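Local coordinates for protein Pbp related beta-lactamase (Pyrococcus abyssi, PDB 2QMI) that is probably a serine peptidase related to penicillin-binding proteins and beta-lactamases, and forms an octamer as a member of a self-compartmentalizing protease family, at residues 388-393 / 437-442; 363-368 / 428-433; 292-297 / 352-357; 310-315 / 337-342. All blocks are in the same frame, centred on the assembly; numbering follows the deposited sequence.

Interaction 1: residues 388-393 / 437-442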
loop_
_atom_site.group_PDB
_atom_site.type_symbol
_atom_site.label_atom_id
_atom_site.label_comp_id
_atom_site.label_asym_id
_atom_site.label_seq_id
_atom_site.Cartn_x
_atom_site.Cartn_y
_atom_site.Cartn_z
ATOM N N VAL A 388 5.073 -23.205 -22.223
ATOM C CA VAL A 388 6.285 -22.460 -21.925
ATOM C C VAL A 388 6.014 -20.997 -22.230
ATOM O O VAL A 388 5.583 -20.657 -23.331
ATOM C CB VAL A 388 7.469 -22.940 -22.792
ATOM C CG1 VAL A 388 8.737 -22.170 -22.414
ATOM C CG2 VAL A 388 7.667 -24.445 -22.615
ATOM N N TYR A 389 6.259 -20.131 -21.253
ATOM C CA TYR A 389 6.026 -18.706 -21.438
ATOM C C TYR A 389 7.320 -17.919 -21.524
ATOM O O TYR A 389 8.210 -18.083 -20.691
ATOM C CB TYR A 389 5.185 -18.139 -20.292
ATOM C CG TYR A 389 3.728 -18.563 -20.296
ATOM C CD1 TYR A 389 3.276 -19.616 -19.490
ATOM C CD2 TYR A 389 2.798 -17.898 -21.096
ATOM C CE1 TYR A 389 1.923 -19.992 -19.484
ATOM C CE2 TYR A 389 1.456 -18.264 -21.100
ATOM C CZ TYR A 389 1.021 -19.308 -20.295
ATOM O OH TYR A 389 -0.311 -19.655 -20.323
ATOM N N LEU A 390 7.418 -17.064 -22.537
ATOM C CA LEU A 390 8.591 -16.216 -22.719
ATOM C C LEU A 390 8.159 -14.766 -22.502
ATOM O O LEU A 390 7.353 -14.234 -23.267
ATOM C CB LEU A 390 9.154 -16.390 -24.128
ATOM C CG LEU A 390 10.358 -15.522 -24.491
ATOM C CD1 LEU A 390 11.466 -15.705 -23.458
ATOM C CD2 LEU A 390 10.848 -15.910 -25.875
ATOM N N ARG A 391 8.683 -14.127 -21.459
ATOM C CA ARG A 391 8.318 -12.741 -21.172
ATOM C C ARG A 391 9.514 -11.790 -21.167
ATOM O O ARG A 391 10.649 -12.190 -20.900
ATOM C CB ARG A 391 7.598 -12.649 -19.823
ATOM C CG ARG A 391 6.875 -11.318 -19.614
ATOM C CD ARG A 391 6.625 -11.031 -18.140
ATOM N NE ARG A 391 7.890 -10.982 -17.411
ATOM C CZ ARG A 391 8.010 -10.613 -16.137
ATOM N NH1 ARG A 391 6.933 -10.254 -15.442
ATOM N NH2 ARG A 391 9.208 -10.602 -15.557
ATOM N N ALA A 392 9.243 -10.521 -21.448
ATOM C CA ALA A 392 10.286 -9.506 -21.490
ATOM C C ALA A 392 10.399 -8.724 -20.181
ATOM O O ALA A 392 9.403 -8.204 -19.667
ATOM C CB ALA A 392 10.016 -8.554 -22.638
ATOM N N LEU A 393 11.607 -8.645 -19.630
ATOM C CA LEU A 393 11.799 -7.883 -18.406
ATOM C C LEU A 393 11.554 -6.424 -18.788
ATOM O O LEU A 393 11.235 -6.134 -19.941
ATOM C CB LEU A 393 13.222 -8.058 -17.860
ATOM C CG LEU A 393 13.510 -9.301 -17.012
ATOM C CD1 LEU A 393 13.153 -10.560 -17.780
ATOM C CD2 LEU A 393 14.987 -9.304 -16.600
ATOM N N LEU A 437 18.541 -19.957 -26.666
ATOM C CA LEU A 437 17.185 -19.792 -27.175
ATOM C C LEU A 437 17.231 -19.002 -28.483
ATOM O O LEU A 437 17.781 -17.907 -28.539
ATOM C CB LEU A 437 16.306 -19.057 -26.152
ATOM C CG LEU A 437 14.930 -18.593 -26.649
ATOM C CD1 LEU A 437 14.158 -19.758 -27.237
ATOM C CD2 LEU A 437 14.161 -17.973 -25.513
ATOM N N ILE A 438 16.674 -19.577 -29.538
ATOM C CA ILE A 438 16.634 -18.913 -30.834
ATOM C C ILE A 438 15.163 -18.656 -31.120
ATOM O O ILE A 438 14.409 -19.593 -31.371
ATOM C CB ILE A 438 17.181 -19.801 -31.974
ATOM C CG1 ILE A 438 18.599 -20.289 -31.655
ATOM C CG2 ILE A 438 17.137 -19.025 -33.287
ATOM C CD1 ILE A 438 19.635 -19.191 -31.509
ATOM N N PHE A 439 14.754 -17.393 -31.074
ATOM C CA PHE A 439 13.360 -17.050 -31.322
ATOM C C PHE A 439 13.238 -15.936 -32.366
ATOM O O PHE A 439 13.572 -14.778 -32.112
ATOM C CB PHE A 439 12.688 -16.643 -30.009
ATOM C CG PHE A 439 11.235 -16.319 -30.151
ATOM C CD1 PHE A 439 10.363 -17.230 -30.738
ATOM C CD2 PHE A 439 10.736 -15.099 -29.702
ATOM C CE1 PHE A 439 9.010 -16.932 -30.879
ATOM C CE2 PHE A 439 9.384 -14.788 -29.838
ATOM C CZ PHE A 439 8.520 -15.707 -30.428
ATOM N N GLU A 440 12.737 -16.312 -33.538
ATOM C CA GLU A 440 12.589 -15.404 -34.667
ATOM C C GLU A 440 13.936 -14.756 -34.991
ATOM O O GLU A 440 14.857 -15.439 -35.442
ATOM C CB GLU A 440 11.530 -14.329 -34.398
ATOM C CG GLU A 440 11.240 -13.480 -35.644
ATOM C CD GLU A 440 11.270 -11.982 -35.368
ATOM O OE1 GLU A 440 12.073 -11.547 -34.511
ATOM O OE2 GLU A 440 10.498 -11.240 -36.015
ATOM N N ARG A 441 14.068 -13.456 -34.739
ATOM C CA ARG A 441 15.315 -12.752 -35.041
ATOM C C ARG A 441 16.383 -12.813 -33.957
ATOM O O ARG A 441 17.561 -12.644 -34.241
ATOM C CB ARG A 441 15.037 -11.272 -35.328
ATOM C CG ARG A 441 14.865 -10.419 -34.063
ATOM C CD ARG A 441 14.293 -9.037 -34.378
ATOM N NE ARG A 441 13.042 -9.150 -35.121
ATOM C CZ ARG A 441 12.415 -8.138 -35.712
ATOM N NH1 ARG A 441 12.912 -6.908 -35.648
ATOM N NH2 ARG A 441 11.300 -8.371 -36.397
ATOM N N TYR A 442 15.983 -13.059 -32.718
ATOM C CA TYR A 442 16.935 -13.046 -31.612
ATOM C C TYR A 442 17.626 -14.346 -31.207
ATOM O O TYR A 442 17.212 -15.444 -31.569
ATOM C CB TYR A 442 16.243 -12.491 -30.366
ATOM C CG TYR A 442 15.470 -11.203 -30.572
ATOM C CD1 TYR A 442 16.120 -9.973 -30.621
ATOM C CD2 TYR A 442 14.076 -11.215 -30.668
ATOM C CE1 TYR A 442 15.409 -8.787 -30.753
ATOM C CE2 TYR A 442 13.349 -10.024 -30.803
ATOM C CZ TYR A 442 14.026 -8.817 -30.841
ATOM O OH TYR A 442 13.322 -7.643 -30.954
#
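Leu390 and Phe439 are the nearest backbone positions of two strands that face each other across a closed barrel, and their CA atoms are still 9.9 Å apart, so side chains alone bridge the gap. Leu390 spans much of it, meeting Leu437 and Phe439. Its CG is anti to the backbone N (chi1 178°), which carries both methyls inward. Leu390 CD2 reaches Leu437 CD2 at 3.9 Å, and the two leucines meet tip to tip. The same Leu390 CD2 lies 3.9 Å from CD2 of Phe439, but here the two side chains run past each other in opposite directions and the methyl comes to the ring obliquely. The contact is wholly apolar and buried. Just beyond it the chain reverses in a type II' turn from Phe439 to Tyr442, closed by Tyr442 N to Phe439 O at 3.0 Å. Arg441 grips the Glu440 carboxylate side-on: NE bonds OE1 at 2.7 Å and NH2 bonds OE2 at 3.0 Å, both close to the guanidinium plane, while the backbone N of Arg441 adds a second bond to OE1. At this turn Tyr442 OH bonds Glu118 of a second subunit. Inside the barrel, Leu390 also packs on Phe379 of strand 378-384, while Phe439 leans on Ile401 of strand 400-408 and on Met424 and Ala426 of strand 422-431.

Interaction 2: residues 363-368 / 428-433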
loop_
_atom_site.group_PDB
_atom_site.type_symbol
_atom_site.label_atom_id
_atom_site.label_comp_id
_atom_site.label_asym_id
_atom_site.label_seq_id
_atom_site.Cartn_x
_atom_site.Cartn_y
_atom_site.Cartn_z
ATOM N N LEU A 363 11.589 -29.885 -19.570
ATOM C CA LEU A 363 11.092 -28.512 -19.553
ATOM C C LEU A 363 11.675 -27.691 -18.406
ATOM O O LEU A 363 11.880 -26.481 -18.549
ATOM C CB LEU A 363 9.571 -28.497 -19.449
ATOM C CG LEU A 363 8.820 -28.990 -20.687
ATOM C CD1 LEU A 363 7.342 -29.195 -20.342
ATOM C CD2 LEU A 363 8.991 -27.981 -21.830
ATOM N N LYS A 364 11.931 -28.334 -17.266
ATOM C CA LYS A 364 12.492 -27.614 -16.123
ATOM C C LYS A 364 13.825 -26.979 -16.482
ATOM O O LYS A 364 14.205 -25.961 -15.912
ATOM C CB LYS A 364 12.712 -28.537 -14.920
ATOM C CG LYS A 364 11.495 -28.773 -14.035
ATOM C CD LYS A 364 11.941 -29.054 -12.583
ATOM C CE LYS A 364 10.792 -29.511 -11.681
ATOM N NZ LYS A 364 10.418 -30.937 -11.915
ATOM N N LYS A 365 14.533 -27.590 -17.425
ATOM C CA LYS A 365 15.836 -27.091 -17.856
ATOM C C LYS A 365 15.768 -25.762 -18.615
ATOM O O LYS A 365 16.737 -25.003 -18.655
ATOM C CB LYS A 365 16.517 -28.120 -18.761
ATOM C CG LYS A 365 16.702 -29.517 -18.177
ATOM C CD LYS A 365 17.480 -30.371 -19.183
ATOM C CE LYS A 365 17.693 -31.812 -18.722
ATOM N NZ LYS A 365 18.400 -32.592 -19.794
ATOM N N VAL A 366 14.620 -25.492 -19.216
ATOM C CA VAL A 366 14.424 -24.299 -20.020
ATOM C C VAL A 366 14.040 -23.035 -19.252
ATOM O O VAL A 366 14.089 -21.932 -19.805
ATOM C CB VAL A 366 13.388 -24.619 -21.141
ATOM C CG1 VAL A 366 12.583 -23.401 -21.512
ATOM C CG2 VAL A 366 14.119 -25.155 -22.360
ATOM N N GLU A 367 13.672 -23.185 -17.982
ATOM C CA GLU A 367 13.300 -22.030 -17.166
ATOM C C GLU A 367 14.550 -21.285 -16.717
ATOM O O GLU A 367 15.605 -21.894 -16.507
ATOM C CB GLU A 367 12.503 -22.461 -15.931
ATOM C CG GLU A 367 11.206 -23.209 -16.236
ATOM C CD GLU A 367 10.460 -23.609 -14.971
ATOM O OE1 GLU A 367 11.107 -24.193 -14.072
ATOM O OE2 GLU A 367 9.237 -23.341 -14.877
ATOM N N GLY A 368 14.412 -19.970 -16.561
ATOM C CA GLY A 368 15.525 -19.137 -16.142
ATOM C C GLY A 368 15.510 -17.760 -16.789
ATOM O O GLY A 368 14.508 -17.353 -17.384
ATOM N N PHE A 428 15.155 -24.269 -28.185
ATOM C CA PHE A 428 15.977 -24.281 -26.983
ATOM C C PHE A 428 17.071 -25.332 -27.162
ATOM O O PHE A 428 16.768 -26.493 -27.435
ATOM C CB PHE A 428 15.125 -24.648 -25.763
ATOM C CG PHE A 428 14.212 -23.550 -25.300
ATOM C CD1 PHE A 428 14.696 -22.513 -24.508
ATOM C CD2 PHE A 428 12.870 -23.539 -25.669
ATOM C CE1 PHE A 428 13.857 -21.483 -24.091
ATOM C CE2 PHE A 428 12.023 -22.511 -25.256
ATOM C CZ PHE A 428 12.518 -21.483 -24.467
ATOM N N TYR A 429 18.331 -24.927 -27.027
ATOM C CA TYR A 429 19.448 -25.860 -27.155
ATOM C C TYR A 429 20.105 -26.048 -25.785
ATOM O O TYR A 429 20.761 -25.135 -25.280
ATOM C CB TYR A 429 20.484 -25.336 -28.162
ATOM C CG TYR A 429 19.991 -25.245 -29.601
ATOM C CD1 TYR A 429 19.250 -24.146 -30.040
ATOM C CD2 TYR A 429 20.254 -26.270 -30.515
ATOM C CE1 TYR A 429 18.778 -24.067 -31.361
ATOM C CE2 TYR A 429 19.790 -26.207 -31.831
ATOM C CZ TYR A 429 19.053 -25.101 -32.248
ATOM O OH TYR A 429 18.606 -25.027 -33.553
ATOM N N ILE A 430 19.925 -27.225 -25.186
ATOM C CA ILE A 430 20.501 -27.504 -23.868
ATOM C C ILE A 430 21.861 -28.179 -24.006
ATOM O O ILE A 430 21.970 -29.248 -24.598
ATOM C CB ILE A 430 19.577 -28.416 -23.007
ATOM C CG1 ILE A 430 18.218 -27.746 -22.781
ATOM C CG2 ILE A 430 20.229 -28.685 -21.643
ATOM C CD1 ILE A 430 17.252 -27.857 -23.946
ATOM N N LYS A 431 22.896 -27.558 -23.447
ATOM C CA LYS A 431 24.251 -28.092 -23.540
ATOM C C LYS A 431 25.205 -27.388 -22.556
ATOM O O LYS A 431 25.141 -26.167 -22.366
ATOM C CB LYS A 431 24.721 -27.943 -25.001
ATOM C CG LYS A 431 26.216 -28.108 -25.299
ATOM C CD LYS A 431 26.469 -27.841 -26.799
ATOM C CE LYS A 431 27.943 -27.562 -27.136
ATOM N NZ LYS A 431 28.817 -28.773 -27.017
ATOM N N ASP A 432 26.068 -28.180 -21.915
ATOM C CA ASP A 432 27.052 -27.687 -20.942
ATOM C C ASP A 432 26.482 -26.752 -19.875
ATOM O O ASP A 432 26.918 -25.602 -19.765
ATOM C CB ASP A 432 28.198 -26.986 -21.673
ATOM N N ASN A 433 25.531 -27.245 -19.080
ATOM C CA ASN A 433 24.898 -26.440 -18.032
ATOM C C ASN A 433 24.584 -25.041 -18.578
ATOM O O ASN A 433 24.757 -24.038 -17.868
ATOM C CB ASN A 433 25.813 -26.301 -16.796
ATOM C CG ASN A 433 26.362 -27.646 -16.295
ATOM O OD1 ASN A 433 25.756 -28.700 -16.513
ATOM N ND2 ASN A 433 27.504 -27.605 -15.598
#
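Val366 lowers its side chain onto the ring of Phe428 from the turn that follows helix 355-364. From CB outward the contact tightens: Val366 CB is 4.2 Å from Phe428 CD1, and then the two methyls divide the ring between them. Val366 CG1 sits over the Phe428 face, 3.6 Å from the ring centroid and 17° off the normal, a CH-pi contact displaced somewhat toward the CE1 and CZ rim. Val366 CG2 lies over the attachment end of the ring, 3.4 Å from Phe428 CG, and is more loosely placed against Ile430 CD1, at 4.4 Å. The valine torsion is not a relaxed staggered one (chi1 149°), and this rotation lets both methyls bear on the aromatic ring together. The valine and phenylalanine side chains cross at about a right angle. The extended chain of Lys365 crosses Ile430, with Lys365 CD 4.1 Å from Ile430 CG2, and its ammonium goes on to a weak, long ion pair with Glu410. Val381 and Ile413 touch both Val366 and Phe428, extending the apolar cluster. The contact is thus held by dispersion and CH-pi interactions alone, between the turn after helix 355-364 and strand 422-431; Lys365 contributes aliphatic carbons here, while its ammonium is directed beyond the contact.

Interaction 3: residues 292-297 / 352-357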
loop_
_atom_site.group_PDB
_atom_site.type_symbol
_atom_site.label_atom_id
_atom_site.label_comp_id
_atom_site.label_asym_id
_atom_site.label_seq_id
_atom_site.Cartn_x
_atom_site.Cartn_y
_atom_site.Cartn_z
ATOM N N PRO A 292 -6.113 -48.780 -23.679
ATOM C CA PRO A 292 -5.669 -49.895 -24.525
ATOM C C PRO A 292 -4.188 -49.933 -24.938
ATOM O O PRO A 292 -3.655 -51.002 -25.238
ATOM C CB PRO A 292 -6.607 -49.805 -25.726
ATOM C CG PRO A 292 -6.895 -48.338 -25.816
ATOM C CD PRO A 292 -7.124 -47.965 -24.376
ATOM N N ASN A 293 -3.526 -48.782 -24.937
ATOM C CA ASN A 293 -2.120 -48.703 -25.333
ATOM C C ASN A 293 -1.198 -48.218 -24.213
ATOM O O ASN A 293 -0.442 -47.264 -24.394
ATOM C CB ASN A 293 -1.992 -47.768 -26.537
ATOM C CG ASN A 293 -2.859 -48.204 -27.702
ATOM O OD1 ASN A 293 -3.531 -47.386 -28.340
ATOM N ND2 ASN A 293 -2.843 -49.503 -27.994
ATOM N N PHE A 294 -1.253 -48.877 -23.062
ATOM C CA PHE A 294 -0.418 -48.490 -21.926
ATOM C C PHE A 294 0.822 -49.373 -21.818
ATOM O O PHE A 294 0.804 -50.387 -21.116
ATOM C CB PHE A 294 -1.211 -48.588 -20.621
ATOM C CG PHE A 294 -0.411 -48.227 -19.400
ATOM C CD1 PHE A 294 -0.058 -46.905 -19.147
ATOM C CD2 PHE A 294 0.007 -49.213 -18.511
ATOM C CE1 PHE A 294 0.698 -46.569 -18.028
ATOM C CE2 PHE A 294 0.767 -48.887 -17.388
ATOM C CZ PHE A 294 1.111 -47.559 -17.148
ATOM N N LEU A 295 1.896 -48.986 -22.503
ATOM C CA LEU A 295 3.134 -49.758 -22.469
ATOM C C LEU A 295 2.877 -51.192 -22.906
ATOM O O LEU A 295 3.316 -52.139 -22.255
ATOM C CB LEU A 295 3.741 -49.740 -21.056
ATOM C CG LEU A 295 4.354 -48.413 -20.581
ATOM C CD1 LEU A 295 3.287 -47.336 -20.572
ATOM C CD2 LEU A 295 4.958 -48.575 -19.183
ATOM N N GLY A 296 2.157 -51.342 -24.014
ATOM C CA GLY A 296 1.848 -52.663 -24.535
ATOM C C GLY A 296 0.858 -53.471 -23.712
ATOM O O GLY A 296 0.755 -54.682 -23.894
ATOM N N GLU A 297 0.135 -52.817 -22.805
ATOM C CA GLU A 297 -0.850 -53.503 -21.971
ATOM C C GLU A 297 -2.192 -52.767 -21.964
ATOM O O GLU A 297 -2.281 -51.597 -22.367
ATOM C CB GLU A 297 -0.349 -53.592 -20.531
ATOM C CG GLU A 297 1.004 -54.251 -20.347
ATOM C CD GLU A 297 1.008 -55.714 -20.753
ATOM O OE1 GLU A 297 -0.046 -56.385 -20.637
ATOM O OE2 GLU A 297 2.078 -56.198 -21.174
ATOM N N LYS A 352 11.564 -43.018 -18.982
ATOM C CA LYS A 352 11.644 -42.894 -20.440
ATOM C C LYS A 352 10.365 -43.267 -21.187
ATOM O O LYS A 352 10.152 -42.810 -22.315
ATOM C CB LYS A 352 12.793 -43.758 -20.987
ATOM C CG LYS A 352 14.191 -43.331 -20.536
ATOM C CD LYS A 352 15.285 -44.115 -21.277
ATOM C CE LYS A 352 16.689 -43.587 -20.932
ATOM N NZ LYS A 352 17.764 -44.213 -21.770
ATOM N N GLU A 353 9.525 -44.096 -20.568
ATOM C CA GLU A 353 8.281 -44.557 -21.193
ATOM C C GLU A 353 7.031 -43.748 -20.843
ATOM O O GLU A 353 6.027 -43.823 -21.552
ATOM C CB GLU A 353 8.035 -46.032 -20.837
ATOM C CG GLU A 353 9.158 -46.983 -21.255
ATOM C CD GLU A 353 8.893 -47.669 -22.579
ATOM O OE1 GLU A 353 7.992 -48.531 -22.633
ATOM O OE2 GLU A 353 9.585 -47.353 -23.573
ATOM N N LEU A 354 7.073 -42.994 -19.747
ATOM C CA LEU A 354 5.924 -42.187 -19.339
ATOM C C LEU A 354 6.145 -40.727 -19.719
ATOM O O LEU A 354 6.939 -40.025 -19.098
ATOM C CB LEU A 354 5.699 -42.303 -17.831
ATOM C CG LEU A 354 5.380 -43.701 -17.292
ATOM C CD1 LEU A 354 5.297 -43.636 -15.778
ATOM C CD2 LEU A 354 4.064 -44.223 -17.898
ATOM N N PRO A 355 5.426 -40.248 -20.744
ATOM C CA PRO A 355 5.538 -38.867 -21.228
ATOM C C PRO A 355 5.501 -37.774 -20.164
ATOM O O PRO A 355 6.343 -36.876 -20.178
ATOM C CB PRO A 355 4.399 -38.755 -22.247
ATOM C CG PRO A 355 3.432 -39.832 -21.826
ATOM C CD PRO A 355 4.337 -40.959 -21.434
ATOM N N PHE A 356 4.553 -37.854 -19.235
ATOM C CA PHE A 356 4.457 -36.836 -18.201
ATOM C C PHE A 356 5.683 -36.760 -17.303
ATOM O O PHE A 356 5.847 -35.790 -16.560
ATOM C CB PHE A 356 3.191 -37.016 -17.339
ATOM C CG PHE A 356 2.907 -38.445 -16.926
ATOM C CD1 PHE A 356 1.978 -39.210 -17.620
ATOM C CD2 PHE A 356 3.535 -39.005 -15.815
ATOM C CE1 PHE A 356 1.673 -40.510 -17.212
ATOM C CE2 PHE A 356 3.238 -40.306 -15.398
ATOM C CZ PHE A 356 2.308 -41.056 -16.096
ATOM N N ILE A 357 6.556 -37.759 -17.376
ATOM C CA ILE A 357 7.753 -37.747 -16.541
ATOM C C ILE A 357 8.992 -37.117 -17.183
ATOM O O ILE A 357 9.647 -36.291 -16.554
ATOM C CB ILE A 357 8.090 -39.168 -16.040
ATOM C CG1 ILE A 357 6.910 -39.706 -15.224
ATOM C CG2 ILE A 357 9.336 -39.138 -15.163
ATOM C CD1 ILE A 357 7.114 -41.089 -14.666
#
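Leu354 O accepts the backbone N of Ile357 at 2.9 Å, a bond that opens helix 355-364, with Leu354 as its N-cap residue. Facing it, Phe294 and Glu297 pair through Phe294 N to Glu297 O and Glu297 N to Phe294 O, both 3.0 Å, closing a tight reversal over Leu295 and Gly296. Most of the contact across the gap is apolar. Leu354 CD2 touches Phe294 CE1 at 4.1 Å, obliquely to the ring, and Leu295 CD1 at 4.2 Å, where the leucines cross at about a right angle. Leu295 CD1 also lies over one face of its neighbour Phe294, so these two arrive as one surface. Glu353, bent at its second torsion, brings OE1 to 4.2 Å from Leu295 CG. Phe279 meets Phe294 edge-to-face and touches Leu354 as well. With both central residues at positive phi, the reversal is a two-residue beta-hairpin, consistent with type I', and it packs against the junction between helices 350-353 and 355-364, where the chain passes from the beta-lactamase-like fold to the barrel.

Interaction 4: residues 310-315 / 337-342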
loop_
_atom_site.group_PDB
_atom_site.type_symbol
_atom_site.label_atom_id
_atom_site.label_comp_id
_atom_site.label_asym_id
_atom_site.label_seq_id
_atom_site.Cartn_x
_atom_site.Cartn_y
_atom_site.Cartn_z
ATOM N N THR A 310 -7.093 -36.460 -3.100
ATOM C CA THR A 310 -7.096 -36.980 -4.469
ATOM C C THR A 310 -6.638 -38.434 -4.428
ATOM O O THR A 310 -6.034 -38.870 -3.452
ATOM C CB THR A 310 -6.160 -36.187 -5.431
ATOM O OG1 THR A 310 -4.797 -36.334 -5.021
ATOM C CG2 THR A 310 -6.535 -34.713 -5.451
ATOM N N GLY A 311 -6.938 -39.186 -5.481
ATOM C CA GLY A 311 -6.538 -40.577 -5.504
ATOM C C GLY A 311 -6.608 -41.214 -6.876
ATOM O O GLY A 311 -7.050 -40.589 -7.843
ATOM N N TYR A 312 -6.161 -42.464 -6.956
ATOM C CA TYR A 312 -6.179 -43.213 -8.201
ATOM C C TYR A 312 -6.022 -44.707 -7.928
ATOM O O TYR A 312 -5.304 -45.109 -7.015
ATOM C CB TYR A 312 -5.039 -42.767 -9.116
ATOM C CG TYR A 312 -5.068 -43.413 -10.480
ATOM C CD1 TYR A 312 -5.913 -42.931 -11.481
ATOM C CD2 TYR A 312 -4.266 -44.520 -10.768
ATOM C CE1 TYR A 312 -5.956 -43.528 -12.736
ATOM C CE2 TYR A 312 -4.303 -45.128 -12.019
ATOM C CZ TYR A 312 -5.148 -44.627 -13.000
ATOM O OH TYR A 312 -5.185 -45.211 -14.246
ATOM N N ILE A 313 -6.718 -45.520 -8.711
ATOM C CA ILE A 313 -6.612 -46.963 -8.599
ATOM C C ILE A 313 -6.515 -47.437 -10.036
ATOM O O ILE A 313 -7.098 -46.830 -10.932
ATOM C CB ILE A 313 -7.856 -47.641 -7.919
ATOM C CG1 ILE A 313 -9.098 -47.480 -8.796
ATOM C CG2 ILE A 313 -8.073 -47.071 -6.517
ATOM C CD1 ILE A 313 -10.274 -48.317 -8.334
ATOM N N GLY A 314 -5.753 -48.499 -10.254
ATOM C CA GLY A 314 -5.593 -49.031 -11.592
ATOM C C GLY A 314 -5.085 -50.458 -11.520
ATOM O O GLY A 314 -4.444 -50.851 -10.546
ATOM N N TYR A 315 -5.379 -51.238 -12.548
ATOM C CA TYR A 315 -4.944 -52.624 -12.592
ATOM C C TYR A 315 -4.844 -53.117 -14.031
ATOM O O TYR A 315 -5.472 -52.577 -14.939
ATOM C CB TYR A 315 -5.916 -53.511 -11.797
ATOM C CG TYR A 315 -7.340 -53.539 -12.335
ATOM C CD1 TYR A 315 -8.202 -52.445 -12.168
ATOM C CD2 TYR A 315 -7.816 -54.647 -13.031
ATOM C CE1 TYR A 315 -9.503 -52.459 -12.687
ATOM C CE2 TYR A 315 -9.107 -54.672 -13.554
ATOM C CZ TYR A 315 -9.946 -53.576 -13.381
ATOM O OH TYR A 315 -11.216 -53.612 -13.925
ATOM N N ILE A 337 1.961 -41.286 -10.047
ATOM C CA ILE A 337 2.665 -42.152 -9.111
ATOM C C ILE A 337 2.265 -43.611 -9.376
ATOM O O ILE A 337 3.113 -44.499 -9.459
ATOM C CB ILE A 337 2.320 -41.775 -7.656
ATOM C CG1 ILE A 337 2.828 -40.356 -7.368
ATOM C CG2 ILE A 337 2.921 -42.790 -6.691
ATOM C CD1 ILE A 337 2.599 -39.881 -5.953
ATOM N N ALA A 338 0.966 -43.846 -9.524
ATOM C CA ALA A 338 0.467 -45.191 -9.783
ATOM C C ALA A 338 1.110 -45.786 -11.034
ATOM O O ALA A 338 1.583 -46.924 -11.021
ATOM C CB ALA A 338 -1.049 -45.163 -9.938
ATOM N N MET A 339 1.137 -45.010 -12.114
ATOM C CA MET A 339 1.705 -45.481 -13.368
ATOM C C MET A 339 3.217 -45.727 -13.294
ATOM O O MET A 339 3.738 -46.615 -13.970
ATOM C CB MET A 339 1.347 -44.500 -14.484
ATOM C CG MET A 339 -0.159 -44.301 -14.605
ATOM S SD MET A 339 -0.691 -43.119 -15.858
ATOM C CE MET A 339 -2.273 -43.793 -16.352
ATOM N N TYR A 340 3.909 -44.962 -12.455
ATOM C CA TYR A 340 5.347 -45.117 -12.270
ATOM C C TYR A 340 5.601 -46.514 -11.678
ATOM O O TYR A 340 6.517 -47.224 -12.093
ATOM C CB TYR A 340 5.867 -44.046 -11.300
ATOM C CG TYR A 340 7.374 -43.880 -11.265
ATOM C CD1 TYR A 340 8.004 -42.908 -12.043
ATOM C CD2 TYR A 340 8.167 -44.676 -10.435
ATOM C CE1 TYR A 340 9.391 -42.722 -11.992
ATOM C CE2 TYR A 340 9.556 -44.501 -10.376
ATOM C CZ TYR A 340 10.154 -43.518 -11.155
ATOM O OH TYR A 340 11.507 -43.305 -11.071
ATOM N N ALA A 341 4.785 -46.893 -10.699
ATOM C CA ALA A 341 4.912 -48.195 -10.058
ATOM C C ALA A 341 4.543 -49.296 -11.062
ATOM O O ALA A 341 5.277 -50.279 -11.214
ATOM C CB ALA A 341 4.009 -48.266 -8.827
ATOM N N LEU A 342 3.414 -49.130 -11.749
ATOM C CA LEU A 342 2.985 -50.113 -12.740
ATOM C C LEU A 342 4.083 -50.368 -13.766
ATOM O O LEU A 342 4.353 -51.517 -14.116
ATOM C CB LEU A 342 1.709 -49.643 -13.441
ATOM C CG LEU A 342 0.449 -49.649 -12.571
ATOM C CD1 LEU A 342 -0.669 -48.902 -13.264
ATOM C CD2 LEU A 342 0.046 -51.081 -12.279
#
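Tyr312 and Ala338 make the closest approach, Tyr312 CD2 to Ala338 CB at 3.4 Å, with CE2 at 3.9 Å from the same methyl, which meets the ring obliquely. Farther along the ring, Met339 CE stands 3.9 Å from Tyr312 OH. The thioether chain crosses the tyrosine at about a right angle and bends at its last torsion (chi3 149°) to bring its methyl there. Tyr312 projects from the strand toward the helix with CG anti to the backbone N (chi1 -175°), and its ring passes beside Gly314, which has no side chain to obstruct it. In the next shell, Tyr312 OH makes a weak hydrogen bond to Tyr291 OH, Ala338 packs on Val325 and Met339 on Leu299, from the strands flanking 310-316. Ile313 and Tyr315 point away from helix 334-345, onto helix 241-252. An antiparallel sheet thus packed between helices is characteristic of the fold shared by serine beta-lactamases and penicillin-binding proteins.

In the fold
The four contacts form two pairs joined by helix 355-364, on which both interaction 2 and interaction 3 draw, their centres 25 Å apart. Interactions 1 and 2 lie in one barrel, centres 13 Å apart, and join through Leu437 CD1 and Phe428 CE1 at 3.6 Å. Interactions 3 and 4, also 13 Å apart between centres, join through Phe356 CZ and Met339 SD at 3.6 Å. Interaction 4 brings Tyr312 near, without touching, a probable SxxK active site with Ser59, Lys62 and Tyr160. The centres of interactions 1 and 4 are 37 Å apart. Interaction 1 nevertheless sets Arg441 against Tyr160 of a second subunit, so the barrel probably borders that subunit's active site.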